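Local coordinates for protein MlnE (Bacillus amyloliquefaciens subsp. plantarum, PDB 5D2E) that forms an N-terminal, NADP-binding B-type ketoreductase of the macrolactin assembly line, part of a larger multidomain polyketide synthase, at residues 223-226 against 227-231. Residues are numbered along the deposited sequence; the frame is centred on the assembly and turned at random.
Sequences QHIA and DVISF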
# COMPACT_ATOMS: atom_id res chain seq x y z
N GLN A 223 -14.52 -25.83 1.25
CA GLN A 223 -13.76 -26.68 0.40
C GLN A 223 -13.01 -25.94 -0.68
O GLN A 223 -11.90 -26.35 -1.01
CB GLN A 223 -14.63 -27.79 -0.23
CG GLN A 223 -13.87 -28.77 -1.08
CD GLN A 223 -12.86 -29.61 -0.27
OE1 GLN A 223 -13.15 -30.07 0.87
NE2 GLN A 223 -11.64 -29.79 -0.84
N HIS A 224 -13.60 -24.93 -1.31
CA HIS A 224 -12.86 -24.16 -2.35
C HIS A 224 -11.62 -23.48 -1.72
O HIS A 224 -10.57 -23.38 -2.33
CB HIS A 224 -13.73 -23.07 -3.00
CG HIS A 224 -14.68 -23.56 -4.06
ND1 HIS A 224 -16.04 -23.30 -4.00
CD2 HIS A 224 -14.47 -24.22 -5.22
CE1 HIS A 224 -16.63 -23.82 -5.06
NE2 HIS A 224 -15.71 -24.37 -5.83
N ILE A 225 -11.74 -23.05 -0.48
CA ILE A 225 -10.59 -22.47 0.22
C ILE A 225 -9.47 -23.52 0.37
O ILE A 225 -8.30 -23.27 0.06
CB ILE A 225 -10.98 -21.87 1.54
CG1 ILE A 225 -11.98 -20.74 1.33
CG2 ILE A 225 -9.71 -21.31 2.21
CD1 ILE A 225 -12.52 -20.08 2.57
N ALA A 226 -9.84 -24.71 0.83
CA ALA A 226 -8.89 -25.75 0.97
C ALA A 226 -8.26 -26.01 -0.30
O ALA A 226 -7.02 -26.32 -0.35
CB ALA A 226 -9.53 -27.01 1.50
N ASP A 227 -9.06 -26.01 -1.38
CA ASP A 227 -8.44 -26.26 -2.67
C ASP A 227 -7.45 -25.20 -3.12
O ASP A 227 -6.48 -25.49 -3.79
CB ASP A 227 -9.52 -26.50 -3.74
CG ASP A 227 -10.27 -27.86 -3.51
OD1 ASP A 227 -9.65 -28.86 -3.05
OD2 ASP A 227 -11.47 -27.85 -3.72
N VAL A 228 -7.74 -23.96 -2.79
CA VAL A 228 -6.77 -22.86 -3.08
C VAL A 228 -5.49 -23.03 -2.30
O VAL A 228 -4.40 -22.90 -2.85
CB VAL A 228 -7.38 -21.49 -2.78
CG1 VAL A 228 -6.30 -20.41 -2.79
CG2 VAL A 228 -8.44 -21.19 -3.80
N ILE A 229 -5.62 -23.42 -1.02
CA ILE A 229 -4.40 -23.70 -0.21
C ILE A 229 -3.55 -24.81 -0.85
O ILE A 229 -2.33 -24.66 -1.02
CB ILE A 229 -4.79 -24.02 1.25
CG1 ILE A 229 -5.40 -22.78 1.89
CG2 ILE A 229 -3.63 -24.51 2.05
CD1 ILE A 229 -6.12 -23.03 3.21
N SER A 230 -4.20 -25.92 -1.21
CA SER A 230 -3.45 -26.98 -1.86
C SER A 230 -2.80 -26.58 -3.18
O SER A 230 -1.73 -27.06 -3.54
CB SER A 230 -4.35 -28.21 -2.06
OG SER A 230 -4.74 -28.79 -0.78
N PHE A 231 -3.50 -25.74 -3.94
CA PHE A 231 -3.01 -25.27 -5.18
C PHE A 231 -1.76 -24.42 -4.93
O PHE A 231 -0.74 -24.54 -5.63
CB PHE A 231 -4.10 -24.46 -5.89
CG PHE A 231 -3.69 -23.94 -7.25
CD1 PHE A 231 -3.84 -24.76 -8.40
CD2 PHE A 231 -3.22 -22.63 -7.41
CE1 PHE A 231 -3.49 -24.27 -9.66
CE2 PHE A 231 -2.82 -22.17 -8.67
CZ PHE A 231 -2.95 -23.00 -9.79
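Gln223 and Asp227, one turn apart on alpha-helix 222-233, packed between helix 70-76 and strand 127-133, illustrate how i to i+4 spacing brings side chains together alongside the backbone hydrogen bonds. That ladder is regular: the amides of Asp227, Val228, Ile229 and Ser230 each donate to the carbonyl four residues back, the straightest pair being Ser230 N to Ala226 O (3.0 Å, N-H...O angle 169°).

The polar side adds a second link. With CG anti to the backbone N (chi1 -176°) and the chain bent at chi2, Gln223 swings its amide up the helix, where NE2 donates to Asp227 OD1 at 3.1 Å. NE2 approaches OD1 from above the carboxylate, 42° out of its plane, while OD1 stays close to the plane of the amide; a weaker bond reaches OD2 from the same NE2 at 3.5 Å. Gln76 of helix 70-76 takes a further bond from Gln223 NE2 through its OE1, tying the two helices together.

The apolar side faces the sheet of the Rossmann-like subdomain, away from the NADP pocket. Here Ile225 lies on Phe131 and Ile229 on Ile129, both of strand 127-133, and the two isoleucines meet obliquely, CG2 of Ile225 lying 4.1 Å from CD1 of Ile229.

Back on the polar side, Ser230 OG, hydrogen-bonded to Lys52 O and Gln76 NE2, sits 3.4 Å from Ala226 O.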